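Local coordinates for Glyoxalase/bleomycin resistance protein/dioxygenase (Alicyclobacillus acidocaldarius subsp. acidocaldarius, PDB 3RRI) that belongs to the vicinal oxygen chelate (glyoxalase) superfamily of metalloproteins and may act as a dioxygenase, though its substrate is not established, at residues K79-L84 / E111-I116; F11-P16 / D50-H55; D58-E63 / P118-L123; T74-K79 / F129-M134. All blocks are in the same frame, centred on the assembly; numbering follows the deposited sequence.

Contact 1 of 4, residues K79-L84 / E111-I116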
loop_
_atom_site.group_PDB
_atom_site.type_symbol
_atom_site.label_atom_id
_atom_site.label_comp_id
_atom_site.label_asym_id
_atom_site.label_seq_id
_atom_site.Cartn_x
_atom_site.Cartn_y
_atom_site.Cartn_z
ATOM N N LYS A 79 20.003 4.803 -0.717
ATOM C CA LYS A 79 19.988 6.266 -0.580
ATOM C C LYS A 79 19.691 6.703 0.853
ATOM O O LYS A 79 20.217 7.712 1.340
ATOM C CB LYS A 79 18.993 6.916 -1.526
ATOM C CG LYS A 79 19.083 8.448 -1.557
ATOM C CD LYS A 79 17.951 9.068 -2.356
ATOM C CE LYS A 79 18.373 10.429 -2.924
ATOM N NZ LYS A 79 18.930 11.302 -1.840
ATOM N N HIS A 80 18.806 5.978 1.526
ATOM C CA HIS A 80 18.505 6.321 2.909
ATOM C C HIS A 80 19.686 6.079 3.840
ATOM O O HIS A 80 19.974 6.896 4.714
ATOM C CB HIS A 80 17.264 5.582 3.417
ATOM C CG HIS A 80 15.992 5.998 2.744
ATOM N ND1 HIS A 80 14.941 5.132 2.538
ATOM C CD2 HIS A 80 15.587 7.196 2.261
ATOM C CE1 HIS A 80 13.950 5.772 1.942
ATOM N NE2 HIS A 80 14.313 7.033 1.763
ATOM N N PHE A 81 20.392 4.964 3.605
ATOM C CA PHE A 81 21.600 4.656 4.343
ATOM C C PHE A 81 22.684 5.761 4.104
ATOM O O PHE A 81 23.246 6.307 5.043
ATOM C CB PHE A 81 22.093 3.261 3.918
ATOM C CG PHE A 81 23.391 2.826 4.526
ATOM C CD1 PHE A 81 23.424 2.121 5.719
ATOM C CD2 PHE A 81 24.605 3.073 3.882
ATOM C CE1 PHE A 81 24.599 1.717 6.273
ATOM C CE2 PHE A 81 25.787 2.639 4.424
ATOM C CZ PHE A 81 25.803 1.983 5.605
ATOM N N ASP A 82 22.901 6.094 2.824
ATOM C CA ASP A 82 23.919 7.099 2.447
ATOM C C ASP A 82 23.572 8.479 3.002
ATOM O O ASP A 82 24.444 9.194 3.471
ATOM C CB ASP A 82 24.056 7.215 0.930
ATOM C CG ASP A 82 24.634 5.964 0.269
ATOM O OD1 ASP A 82 25.102 5.051 0.974
ATOM O OD2 ASP A 82 24.579 5.914 -0.984
ATOM N N ASN A 83 22.296 8.875 2.925
ATOM C CA ASN A 83 21.861 10.129 3.504
ATOM C C ASN A 83 22.155 10.221 4.993
ATOM O O ASN A 83 22.509 11.260 5.501
ATOM C CB ASN A 83 20.352 10.320 3.320
ATOM C CG ASN A 83 19.963 10.686 1.894
ATOM O OD1 ASN A 83 20.826 10.936 1.037
ATOM N ND2 ASN A 83 18.657 10.707 1.629
ATOM N N LEU A 84 21.914 9.125 5.715
ATOM C CA LEU A 84 22.118 9.164 7.162
ATOM C C LEU A 84 23.592 9.228 7.510
ATOM O O LEU A 84 23.983 9.950 8.409
ATOM C CB LEU A 84 21.436 7.949 7.825
ATOM C CG LEU A 84 21.575 7.880 9.358
ATOM C CD1 LEU A 84 20.893 9.103 10.021
ATOM C CD2 LEU A 84 21.017 6.531 9.927
ATOM N N GLU A 111 26.820 -3.174 4.232
ATOM C CA GLU A 111 27.520 -1.986 4.702
ATOM C C GLU A 111 26.986 -1.644 6.061
ATOM O O GLU A 111 25.785 -1.815 6.313
ATOM C CB GLU A 111 27.330 -0.807 3.754
ATOM C CG GLU A 111 27.846 -1.013 2.319
ATOM C CD GLU A 111 28.331 0.266 1.614
ATOM O OE1 GLU A 111 28.664 0.177 0.419
ATOM O OE2 GLU A 111 28.403 1.346 2.219
ATOM N N THR A 112 27.846 -1.115 6.932
ATOM C CA THR A 112 27.474 -0.836 8.308
ATOM C C THR A 112 28.252 0.384 8.815
ATOM O O THR A 112 29.400 0.607 8.398
ATOM C CB THR A 112 27.827 -2.047 9.186
ATOM O OG1 THR A 112 27.504 -1.788 10.542
ATOM C CG2 THR A 112 29.314 -2.302 9.115
ATOM N N PHE A 113 27.644 1.196 9.668
ATOM C CA PHE A 113 28.392 2.122 10.519
ATOM C C PHE A 113 27.720 2.167 11.883
ATOM O O PHE A 113 26.529 1.856 11.982
ATOM C CB PHE A 113 28.538 3.525 9.918
ATOM C CG PHE A 113 27.238 4.228 9.629
ATOM C CD1 PHE A 113 26.677 5.112 10.540
ATOM C CD2 PHE A 113 26.590 4.054 8.412
ATOM C CE1 PHE A 113 25.531 5.804 10.233
ATOM C CE2 PHE A 113 25.411 4.725 8.139
ATOM C CZ PHE A 113 24.897 5.592 9.053
ATOM N N PHE A 114 28.497 2.446 12.918
ATOM C CA PHE A 114 27.984 2.553 14.281
ATOM C C PHE A 114 28.166 3.967 14.801
ATOM O O PHE A 114 29.286 4.507 14.760
ATOM C CB PHE A 114 28.755 1.655 15.226
ATOM C CG PHE A 114 28.449 0.191 15.125
ATOM C CD1 PHE A 114 27.755 -0.439 16.153
ATOM C CD2 PHE A 114 28.890 -0.569 14.074
ATOM C CE1 PHE A 114 27.498 -1.808 16.110
ATOM C CE2 PHE A 114 28.606 -1.936 14.008
ATOM C CZ PHE A 114 27.915 -2.555 15.044
ATOM N N LEU A 115 27.101 4.556 15.317
ATOM C CA LEU A 115 27.140 5.793 16.082
ATOM C C LEU A 115 27.113 5.441 17.570
ATOM O O LEU A 115 26.837 4.291 17.935
ATOM C CB LEU A 115 25.957 6.691 15.746
ATOM C CG LEU A 115 25.715 6.988 14.277
ATOM C CD1 LEU A 115 24.557 7.882 14.103
ATOM C CD2 LEU A 115 27.006 7.615 13.641
ATOM N N ILE A 116 27.449 6.410 18.420
ATOM C CA ILE A 116 27.457 6.180 19.875
ATOM C C ILE A 116 26.830 7.361 20.551
ATOM O O ILE A 116 27.169 8.515 20.286
ATOM C CB ILE A 116 28.896 5.841 20.398
ATOM C CG1 ILE A 116 28.897 5.504 21.900
ATOM C CG2 ILE A 116 29.902 6.973 20.039
ATOM C CD1 ILE A 116 30.219 4.956 22.432
#
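Phe-113 turns the edge of its ring toward the face of Phe-81. The pair is an offset edge-to-face stack, with centroids 5.2 Å apart and planes at 61°. Phe-113 CE2 stands over that face, nearer the rim than the middle, and lies 3.6 Å from Phe-81 CE1. Phe-113 CD2 is 3.6 Å from Phe-81 CZ. Phe-113 CG lies between its backbone N and carbonyl carbon (chi1 59°), and from there the ring presents CD2 and CE2 to Phe-81. The two side chains slide past each other in opposite directions. Leu-84, one helix turn on from Phe-81, brings CG to 4.0 Å from CZ of Phe-113, again near the plane of that ring. Glu-111 meets the Phe-81 ring with its CB, 3.7 Å from CZ. Its OE2 lies 3.7 Å from Phe-81 CE2, and the carboxylate and ring planes are 88° apart. Helix 78-90 here packs on the sheet that holds strands 110-116 and 122-128, in the second beta-alpha-beta-beta-beta module of the glyoxalase fold. Further out, Tyr-85 makes a second edge-to-face pair with Phe-113. Tyr-127 and Phe-125 of strand 122-128 touch Phe-81 and Leu-84. The Glu-111 carboxylate has long, weak ion pairs with Lys-78 and Arg-101. Lys-78 makes its salt bridge with Asp-82, whose OD1 lies at the edge of the Phe-81 ring, in its plane.

Contact 2 of 4, residues F11-P16 / D50-H55; sequences FHLAIP and DQLVCH
Asp-50 OD1 receives the backbone N of Phe-11 at 2.9 Å and also pairs with Arg-5 of the third subunit. The Phe-11 N-H arrives from above the carboxylate plane, 36° out of it. Asp-50 OD2 has its own salt bridge to Arg-5 of the same chain. From here the two strands run parallel. Phe-11 O accepts from Gln-51 N, and Leu-13 and Ile-15 then each donate and accept along the ladder. The last bond, His-55 N to Ile-15 O, is the shortest at 2.8 Å and nearly straight (174°). The ladder joins strands 10-17 and 50-56 in a mixed four-stranded sheet of order 1-4-3-2, a beta-alpha-beta-beta-beta module of the glyoxalase fold. The third subunit adds an antiparallel strand to 10-17. Leu-13, Ile-15, Leu-52 and Cys-54 share one face. Leu-52 CD1 lies 3.8 Å from Leu-13 CD2. Ile-15 CG1 sits between backbone N and carbonyl carbon (chi1 56°), and CD1 beyond it comes 3.9 Å from Leu-52 CD1. Phe-71 and Tyr-27 cover this cluster. His-12, Ala-14, Pro-16, Gln-51, Val-53 and His-55 occupy the other face. Gln-51 OE1 comes 3.3 Å from His-12 CB and bonds to Lys-126 of the third subunit. His-12 NE2 donates to Glu-124 O of that subunit. Ala-14 CB meets the His-55 ring edge, 3.4 Å from CD2, while Val-53 CG1 lies over one face.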
loop_
_atom_site.group_PDB
_atom_site.type_symbol
_atom_site.label_atom_id
_atom_site.label_comp_id
_atom_site.label_asym_id
_atom_site.label_seq_id
_atom_site.Cartn_x
_atom_site.Cartn_y
_atom_site.Cartn_z
ATOM N N PHE A 11 8.043 -1.093 16.297
ATOM C CA PHE A 11 8.988 -1.650 17.237
ATOM C C PHE A 11 9.252 -0.632 18.312
ATOM O O PHE A 11 9.252 0.574 18.052
ATOM C CB PHE A 11 10.334 -1.947 16.520
ATOM C CG PHE A 11 11.249 -2.858 17.309
ATOM C CD1 PHE A 11 11.318 -4.202 17.012
ATOM C CD2 PHE A 11 12.079 -2.375 18.312
ATOM C CE1 PHE A 11 12.139 -5.051 17.714
ATOM C CE2 PHE A 11 12.902 -3.198 19.023
ATOM C CZ PHE A 11 12.962 -4.538 18.712
ATOM N N HIS A 12 9.411 -1.049 19.572
ATOM C CA HIS A 12 9.807 -0.091 20.550
ATOM C C HIS A 12 10.984 -0.675 21.368
ATOM O O HIS A 12 11.087 -1.893 21.611
ATOM C CB HIS A 12 8.618 0.334 21.415
ATOM C CG HIS A 12 8.274 -0.689 22.419
ATOM N ND1 HIS A 12 8.836 -0.709 23.673
ATOM C CD2 HIS A 12 7.470 -1.774 22.335
ATOM C CE1 HIS A 12 8.396 -1.771 24.323
ATOM N NE2 HIS A 12 7.569 -2.436 23.535
ATOM N N LEU A 13 11.897 0.243 21.702
ATOM C CA LEU A 13 13.071 -0.065 22.478
ATOM C C LEU A 13 13.242 0.929 23.619
ATOM O O LEU A 13 13.047 2.116 23.433
ATOM C CB LEU A 13 14.329 0.021 21.575
ATOM C CG LEU A 13 15.602 -0.373 22.269
ATOM C CD1 LEU A 13 15.684 -1.833 22.693
ATOM C CD2 LEU A 13 16.814 -0.011 21.317
ATOM N N ALA A 14 13.651 0.415 24.791
ATOM C CA ALA A 14 14.040 1.248 25.895
ATOM C C ALA A 14 15.567 1.111 26.121
ATOM O O ALA A 14 16.101 0.016 26.123
ATOM C CB ALA A 14 13.231 0.792 27.176
ATOM N N ILE A 15 16.204 2.249 26.355
ATOM C CA ILE A 15 17.629 2.305 26.615
ATOM C C ILE A 15 17.842 3.326 27.741
ATOM O O ILE A 15 17.022 4.248 27.936
ATOM C CB ILE A 15 18.427 2.767 25.367
ATOM C CG1 ILE A 15 17.922 4.133 24.847
ATOM C CG2 ILE A 15 18.445 1.659 24.297
ATOM C CD1 ILE A 15 18.866 4.700 23.709
ATOM N N PRO A 16 18.980 3.207 28.449
ATOM C CA PRO A 16 19.303 4.201 29.443
ATOM C C PRO A 16 19.852 5.524 28.868
ATOM O O PRO A 16 20.577 5.517 27.857
ATOM C CB PRO A 16 20.379 3.512 30.275
ATOM C CG PRO A 16 21.008 2.575 29.377
ATOM C CD PRO A 16 19.982 2.148 28.362
ATOM N N ASP A 50 9.927 3.987 14.181
ATOM C CA ASP A 50 9.754 3.098 15.365
ATOM C C ASP A 50 9.841 3.987 16.618
ATOM O O ASP A 50 10.031 5.208 16.523
ATOM C CB ASP A 50 10.761 1.973 15.326
ATOM C CG ASP A 50 10.450 0.997 14.224
ATOM O OD1 ASP A 50 9.370 0.407 14.218
ATOM O OD2 ASP A 50 11.259 0.793 13.310
ATOM N N GLN A 51 9.588 3.424 17.815
ATOM C CA GLN A 51 9.647 4.208 19.026
ATOM C C GLN A 51 10.915 3.892 19.826
ATOM O O GLN A 51 11.181 2.728 20.139
ATOM C CB GLN A 51 8.410 3.933 19.926
ATOM C CG GLN A 51 8.412 4.838 21.142
ATOM C CD GLN A 51 7.478 4.373 22.264
ATOM O OE1 GLN A 51 7.424 3.198 22.617
ATOM N NE2 GLN A 51 6.796 5.328 22.852
ATOM N N LEU A 52 11.694 4.932 20.152
ATOM C CA LEU A 52 12.817 4.788 21.078
ATOM C C LEU A 52 12.466 5.566 22.346
ATOM O O LEU A 52 11.986 6.683 22.274
ATOM C CB LEU A 52 14.109 5.345 20.438
ATOM C CG LEU A 52 15.363 5.165 21.270
ATOM C CD1 LEU A 52 15.785 3.690 21.470
ATOM C CD2 LEU A 52 16.516 5.987 20.581
ATOM N N VAL A 53 12.702 4.968 23.510
ATOM C CA VAL A 53 12.446 5.625 24.774
ATOM C C VAL A 53 13.760 5.615 25.542
ATOM O O VAL A 53 14.351 4.551 25.789
ATOM C CB VAL A 53 11.360 4.924 25.617
ATOM C CG1 VAL A 53 11.193 5.659 26.916
ATOM C CG2 VAL A 53 9.975 4.786 24.875
ATOM N N CYS A 54 14.194 6.825 25.898
ATOM C CA CYS A 54 15.383 7.030 26.691
ATOM C C CYS A 54 14.943 7.235 28.133
ATOM O O CYS A 54 14.248 8.226 28.469
ATOM C CB CYS A 54 16.103 8.266 26.211
ATOM S SG CYS A 54 16.829 8.173 24.542
ATOM N N HIS A 55 15.324 6.279 28.960
ATOM C CA HIS A 55 14.987 6.284 30.384
ATOM C C HIS A 55 16.117 6.877 31.243
ATOM O O HIS A 55 17.271 6.409 31.160
ATOM C CB HIS A 55 14.725 4.862 30.848
ATOM C CG HIS A 55 13.476 4.283 30.300
ATOM N ND1 HIS A 55 12.241 4.505 30.872
ATOM C CD2 HIS A 55 13.268 3.510 29.212
ATOM C CE1 HIS A 55 11.324 3.888 30.146
ATOM N NE2 HIS A 55 11.923 3.266 29.143
#

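Contact 3 of 4, residues D58-E63 / P118-L123; sequences DRWDRE and PSNNLL
Trp-60 lays its CB against Ser-119, 3.4 Å from the carbonyl O and 3.8 Å from CB. Its CG sits between the backbone N and the carbonyl carbon (chi1 51°), and the ring lies along Ser-119, with CE3 3.6 Å from Ser-119 O. Trp-60 CZ3 is 3.8 Å from Asn-120 ND2, which lies at the ring edge. Asp-61 carries the direct polar link. Its carbonyl O accepts from Asn-120 ND2 at 2.8 Å, with the donor in the carbonyl plane. One water bridges Asp-61 N to Ser-119 O, and a second lies between Asp-61 OD2 and Asn-120 O. Arg-62 turns back to Asp-58. NH2 makes a salt bridge to Asp-58 OD1 at 2.6 Å. NH1 bonds to the carbonyl O of Asp-58 and also to that of Trp-60. This grip fixes the guanidinium over one face of the indole. Loop 58-63 thus meets turn 118-121 at the protein surface, near the end of strand 10-17. Trp-60 packs on Pro-16 of that strand, and Pro-118 packs on helix 20-30.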
loop_
_atom_site.group_PDB
_atom_site.type_symbol
_atom_site.label_atom_id
_atom_site.label_comp_id
_atom_site.label_asym_id
_atom_site.label_seq_id
_atom_site.Cartn_x
_atom_site.Cartn_y
_atom_site.Cartn_z
ATOM N N ASP A 58 21.160 5.538 35.788
ATOM C CA ASP A 58 22.587 5.424 36.054
ATOM C C ASP A 58 23.159 4.093 35.578
ATOM O O ASP A 58 24.364 3.857 35.690
ATOM C CB ASP A 58 22.833 5.620 37.548
ATOM C CG ASP A 58 24.315 5.689 37.900
ATOM O OD1 ASP A 58 25.081 6.431 37.228
ATOM O OD2 ASP A 58 24.686 4.997 38.873
ATOM N N ARG A 59 22.318 3.232 35.013
ATOM C CA ARG A 59 22.749 1.908 34.568
ATOM C C ARG A 59 23.086 1.867 33.075
ATOM O O ARG A 59 22.641 0.971 32.350
ATOM C CB ARG A 59 21.652 0.896 34.867
ATOM C CG ARG A 59 21.356 0.708 36.355
ATOM C CD ARG A 59 20.201 -0.280 36.463
ATOM N NE ARG A 59 19.671 -0.436 37.818
ATOM C CZ ARG A 59 18.371 -0.460 38.131
ATOM N NH1 ARG A 59 17.424 -0.294 37.196
ATOM N NH2 ARG A 59 18.009 -0.626 39.401
ATOM N N TRP A 60 23.865 2.842 32.630
ATOM C CA TRP A 60 24.415 2.874 31.270
ATOM C C TRP A 60 25.836 2.351 31.331
ATOM O O TRP A 60 26.488 2.465 32.373
ATOM C CB TRP A 60 24.382 4.293 30.704
ATOM C CG TRP A 60 24.978 5.348 31.606
ATOM C CD1 TRP A 60 24.389 5.938 32.677
ATOM C CD2 TRP A 60 26.288 5.930 31.494
ATOM N NE1 TRP A 60 25.246 6.842 33.250
ATOM C CE2 TRP A 60 26.421 6.852 32.544
ATOM C CE3 TRP A 60 27.353 5.754 30.606
ATOM C CZ2 TRP A 60 27.574 7.618 32.726
ATOM C CZ3 TRP A 60 28.494 6.500 30.789
ATOM C CH2 TRP A 60 28.597 7.422 31.844
ATOM N N ASP A 61 26.300 1.758 30.236
ATOM C CA ASP A 61 27.619 1.115 30.193
ATOM C C ASP A 61 28.726 2.158 30.185
ATOM O O ASP A 61 28.766 3.024 29.311
ATOM C CB ASP A 61 27.784 0.242 28.940
ATOM C CG ASP A 61 26.853 -0.940 28.909
ATOM O OD1 ASP A 61 26.291 -1.289 29.967
ATOM O OD2 ASP A 61 26.683 -1.538 27.806
ATOM N N ARG A 62 29.633 2.070 31.156
ATOM C CA ARG A 62 30.793 2.959 31.176
ATOM C C ARG A 62 31.857 2.496 30.204
ATOM O O ARG A 62 32.614 3.311 29.710
ATOM C CB ARG A 62 31.395 3.072 32.587
ATOM C CG ARG A 62 30.852 4.235 33.369
ATOM C CD ARG A 62 29.392 4.043 33.682
ATOM N NE ARG A 62 28.944 5.017 34.664
ATOM C CZ ARG A 62 27.721 5.049 35.183
ATOM N NH1 ARG A 62 26.797 4.184 34.798
ATOM N NH2 ARG A 62 27.411 5.972 36.069
ATOM N N GLU A 63 31.913 1.196 29.946
ATOM C CA GLU A 63 32.893 0.618 29.022
ATOM C C GLU A 63 32.094 -0.012 27.904
ATOM O O GLU A 63 31.174 -0.785 28.161
ATOM C CB GLU A 63 33.733 -0.454 29.739
ATOM C CG GLU A 63 35.238 -0.460 29.417
ATOM C CD GLU A 63 36.052 -1.185 30.501
ATOM O OE1 GLU A 63 36.434 -2.370 30.292
ATOM O OE2 GLU A 63 36.281 -0.576 31.579
ATOM N N PRO A 118 25.404 9.613 24.046
ATOM C CA PRO A 118 26.202 10.122 25.180
ATOM C C PRO A 118 26.272 9.175 26.381
ATOM O O PRO A 118 27.113 9.363 27.258
ATOM C CB PRO A 118 25.510 11.438 25.535
ATOM C CG PRO A 118 24.792 11.837 24.299
ATOM C CD PRO A 118 24.352 10.561 23.665
ATOM N N SER A 119 25.383 8.177 26.420
ATOM C CA SER A 119 25.405 7.190 27.461
ATOM C C SER A 119 25.948 5.850 26.964
ATOM O O SER A 119 25.709 4.808 27.563
ATOM C CB SER A 119 23.998 7.048 28.048
ATOM O OG SER A 119 23.495 8.279 28.448
ATOM N N ASN A 120 26.715 5.898 25.860
ATOM C CA ASN A 120 27.424 4.744 25.300
ATOM C C ASN A 120 26.542 3.635 24.739
ATOM O O ASN A 120 26.997 2.531 24.543
ATOM C CB ASN A 120 28.444 4.150 26.290
ATOM C CG ASN A 120 29.586 5.106 26.595
ATOM O OD1 ASN A 120 29.939 5.978 25.776
ATOM N ND2 ASN A 120 30.172 4.946 27.782
ATOM N N ASN A 121 25.285 3.964 24.436
ATOM C CA ASN A 121 24.474 3.084 23.603
ATOM C C ASN A 121 24.964 3.092 22.168
ATOM O O ASN A 121 25.266 4.177 21.623
ATOM C CB ASN A 121 23.010 3.514 23.622
ATOM C CG ASN A 121 22.391 3.336 24.989
ATOM O OD1 ASN A 121 22.231 2.212 25.449
ATOM N ND2 ASN A 121 22.098 4.432 25.637
ATOM N N LEU A 122 25.051 1.914 21.574
ATOM C CA LEU A 122 25.559 1.762 20.206
ATOM C C LEU A 122 24.399 1.637 19.199
ATOM O O LEU A 122 23.543 0.746 19.338
ATOM C CB LEU A 122 26.478 0.565 20.089
ATOM C CG LEU A 122 27.824 0.613 20.846
ATOM C CD1 LEU A 122 28.569 -0.685 20.630
ATOM C CD2 LEU A 122 28.707 1.838 20.462
ATOM N N LEU A 123 24.394 2.530 18.205
ATOM C CA LEU A 123 23.445 2.546 17.111
ATOM C C LEU A 123 24.144 1.985 15.900
ATOM O O LEU A 123 25.172 2.535 15.487
ATOM C CB LEU A 123 23.002 3.955 16.804
ATOM C CG LEU A 123 22.089 4.657 17.824
ATOM C CD1 LEU A 123 22.859 4.965 19.069
ATOM C CD2 LEU A 123 21.467 5.902 17.208
HETATM O O HOH W 1 24.807 2.135 27.762
HETATM O O HOH W 2 25.783 0.180 25.509
#

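Contact 4 of 4, residues T74-K79 / F129-M134; sequences TFRDKK and FDDRMM
The backbones approach to 6.6 Å between the CA atoms of Arg-76 and Asp-131, where the turn entering helix 78-90 faces a short 3-10 segment, 131-133. Met-134, a selenomethionine, sets SE over the centre of the Arg-76 guanidinium, 3.8 Å from NH2. The two side chains cross at about a right angle. CE of Met-134 reaches on to Thr-74, 3.5 Å from Thr-74 O and 3.8 Å from Thr-74 CG2. A water also joins Thr-74 OG1 to Met-134 O. Asp-131 CG lies between backbone N and carbonyl carbon (chi1 64°), which places the carboxylate beside Arg-76 NH1. NH1 forms a salt bridge with Asp-131 OD2 at 3.1 Å, weak as a hydrogen bond (137°). Two local motifs shape the backbone: Asp-77 N-caps helix 78-90 through OD1 and Lys-79 N, and Asp-130 OD1 accepts from Arg-132 N in an Asx turn. Arg-76 NE donates to Asn-8 O of the third subunit, and Asp-131 OD2 is bonded to His-80 of the fourth.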
loop_
_atom_site.group_PDB
_atom_site.type_symbol
_atom_site.label_atom_id
_atom_site.label_comp_id
_atom_site.label_asym_id
_atom_site.label_seq_id
_atom_site.Cartn_x
_atom_site.Cartn_y
_atom_site.Cartn_z
ATOM N N THR A 74 17.886 -1.099 9.454
ATOM C CA THR A 74 18.415 -1.655 8.204
ATOM C C THR A 74 17.572 -1.110 7.077
ATOM O O THR A 74 16.356 -1.243 7.054
ATOM C CB THR A 74 18.414 -3.168 8.231
ATOM O OG1 THR A 74 19.163 -3.605 9.358
ATOM C CG2 THR A 74 18.930 -3.807 6.916
ATOM N N PHE A 75 18.209 -0.358 6.180
ATOM C CA PHE A 75 17.497 0.336 5.144
ATOM C C PHE A 75 17.434 -0.478 3.864
ATOM O O PHE A 75 18.445 -0.999 3.423
ATOM C CB PHE A 75 18.203 1.669 4.800
ATOM C CG PHE A 75 18.207 2.646 5.916
ATOM C CD1 PHE A 75 17.037 3.350 6.248
ATOM C CD2 PHE A 75 19.352 2.868 6.668
ATOM C CE1 PHE A 75 17.051 4.237 7.299
ATOM C CE2 PHE A 75 19.359 3.764 7.708
ATOM C CZ PHE A 75 18.203 4.428 8.044
ATOM N N ARG A 76 16.255 -0.569 3.253
ATOM C CA ARG A 76 16.121 -1.270 1.974
ATOM C C ARG A 76 16.793 -0.470 0.856
ATOM O O ARG A 76 17.413 -1.053 -0.037
ATOM C CB ARG A 76 14.668 -1.557 1.572
ATOM C CG ARG A 76 14.605 -2.567 0.401
ATOM C CD ARG A 76 13.260 -3.245 0.274
ATOM N NE ARG A 76 12.816 -3.913 1.512
ATOM C CZ ARG A 76 12.619 -5.226 1.679
ATOM N NH1 ARG A 76 12.845 -6.089 0.683
ATOM N NH2 ARG A 76 12.181 -5.685 2.862
ATOM N N ASP A 77 16.620 0.834 0.903
ATOM C CA ASP A 77 17.092 1.760 -0.137
ATOM C C ASP A 77 18.443 2.311 0.275
ATOM O O ASP A 77 18.556 3.026 1.244
ATOM C CB ASP A 77 16.067 2.892 -0.272
ATOM C CG ASP A 77 16.326 3.838 -1.459
ATOM O OD1 ASP A 77 17.450 3.831 -2.045
ATOM O OD2 ASP A 77 15.364 4.597 -1.784
ATOM N N LYS A 78 19.486 2.004 -0.481
ATOM C CA LYS A 78 20.779 2.541 -0.136
ATOM C C LYS A 78 20.843 4.069 0.001
ATOM O O LYS A 78 21.637 4.570 0.775
ATOM C CB LYS A 78 21.832 2.128 -1.156
ATOM C CG LYS A 78 23.236 2.427 -0.660
ATOM C CD LYS A 78 24.309 1.690 -1.365
ATOM C CE LYS A 78 25.532 1.558 -0.425
ATOM N NZ LYS A 78 26.231 2.860 -0.170
ATOM N N LYS A 79 20.003 4.803 -0.717
ATOM C CA LYS A 79 19.988 6.266 -0.580
ATOM C C LYS A 79 19.691 6.703 0.853
ATOM O O LYS A 79 20.217 7.712 1.340
ATOM C CB LYS A 79 18.993 6.916 -1.526
ATOM C CG LYS A 79 19.083 8.448 -1.557
ATOM C CD LYS A 79 17.951 9.068 -2.356
ATOM C CE LYS A 79 18.373 10.429 -2.924
ATOM N NZ LYS A 79 18.930 11.302 -1.840
ATOM N N PHE A 129 23.194 -5.963 0.507
ATOM C CA PHE A 129 23.265 -6.033 -0.946
ATOM C C PHE A 129 22.187 -6.941 -1.558
ATOM O O PHE A 129 21.671 -6.672 -2.649
ATOM C CB PHE A 129 24.700 -6.394 -1.362
ATOM C CG PHE A 129 25.683 -5.309 -1.031
ATOM C CD1 PHE A 129 25.755 -4.189 -1.824
ATOM C CD2 PHE A 129 26.436 -5.347 0.129
ATOM C CE1 PHE A 129 26.622 -3.143 -1.502
ATOM C CE2 PHE A 129 27.291 -4.294 0.471
ATOM C CZ PHE A 129 27.382 -3.204 -0.356
ATOM N N ASP A 130 21.780 -7.965 -0.798
ATOM C CA ASP A 130 20.626 -8.819 -1.145
ATOM C C ASP A 130 19.597 -8.583 -0.044
ATOM O O ASP A 130 19.827 -8.926 1.119
ATOM C CB ASP A 130 21.059 -10.274 -1.242
ATOM C CG ASP A 130 19.919 -11.226 -1.583
ATOM O OD1 ASP A 130 18.764 -10.853 -1.331
ATOM O OD2 ASP A 130 20.199 -12.321 -2.108
ATOM N N ASP A 131 18.481 -7.952 -0.434
ATOM C CA ASP A 131 17.418 -7.601 0.548
ATOM C C ASP A 131 16.784 -8.751 1.293
ATOM O O ASP A 131 16.275 -8.534 2.397
ATOM C CB ASP A 131 16.354 -6.619 -0.011
ATOM C CG ASP A 131 15.521 -7.170 -1.160
ATOM O OD1 ASP A 131 15.624 -8.355 -1.507
ATOM O OD2 ASP A 131 14.723 -6.363 -1.718
ATOM N N ARG A 132 16.848 -9.969 0.777
ATOM C CA ARG A 132 16.424 -11.128 1.549
ATOM C C ARG A 132 17.247 -11.359 2.803
ATOM O O ARG A 132 16.754 -12.009 3.753
ATOM C CB ARG A 132 16.400 -12.391 0.701
ATOM C CG ARG A 132 15.204 -12.446 -0.213
ATOM C CD ARG A 132 15.189 -13.688 -1.067
ATOM N NE ARG A 132 14.930 -14.914 -0.304
ATOM C CZ ARG A 132 15.708 -16.007 -0.250
ATOM N NH1 ARG A 132 16.866 -16.102 -0.903
ATOM N NH2 ARG A 132 15.316 -17.036 0.470
HETATM N N MSE A 133 18.464 -10.819 2.856
HETATM C CA MSE A 133 19.376 -11.061 3.962
HETATM C C MSE A 133 19.167 -10.070 5.103
HETATM O O MSE A 133 19.890 -10.108 6.115
HETATM C CB MSE A 133 20.822 -10.983 3.479
HETATM C CG MSE A 133 21.150 -12.010 2.435
HETATM SE SE MSE A 133 20.981 -13.875 3.083
HETATM C CE MSE A 133 19.366 -14.415 2.126
HETATM N N MSE A 134 18.147 -9.229 4.990
HETATM C CA MSE A 134 17.829 -8.264 6.065
HETATM C C MSE A 134 17.365 -8.898 7.380
HETATM O O MSE A 134 17.402 -8.237 8.439
HETATM C CB MSE A 134 16.786 -7.250 5.600
HETATM C CG MSE A 134 17.284 -6.357 4.433
HETATM SE SE MSE A 134 15.850 -5.316 3.624
HETATM C CE MSE A 134 15.715 -3.935 4.980
HETATM O O HOH W 3 18.805 -6.145 9.672
#

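Overall arrangement
From the N terminus, contact 2 closes first. It joins strands 10-17 and 50-56 around helix 20-30 and the two intervening strands. The chain then enters the loop 58-63, which contact 3 ties to the turn before strand 122-128. Contact 1 is nested within the loops closed by contacts 3 and 4, and holds helix 78-90 to strand 110-116. Contact 4 crosses contact 3 along the chain and brings the start of that helix to the C-terminal tail. Contacts 1 and 4 share Lys-79. A probable hydrogen bond from Leu-115 N to Leu-123 O links contacts 1 and 3 within one sheet. A hydrogen bond from Asn-121 ND2 to Pro-16 O links contact 3 to contact 2, in the other sheet.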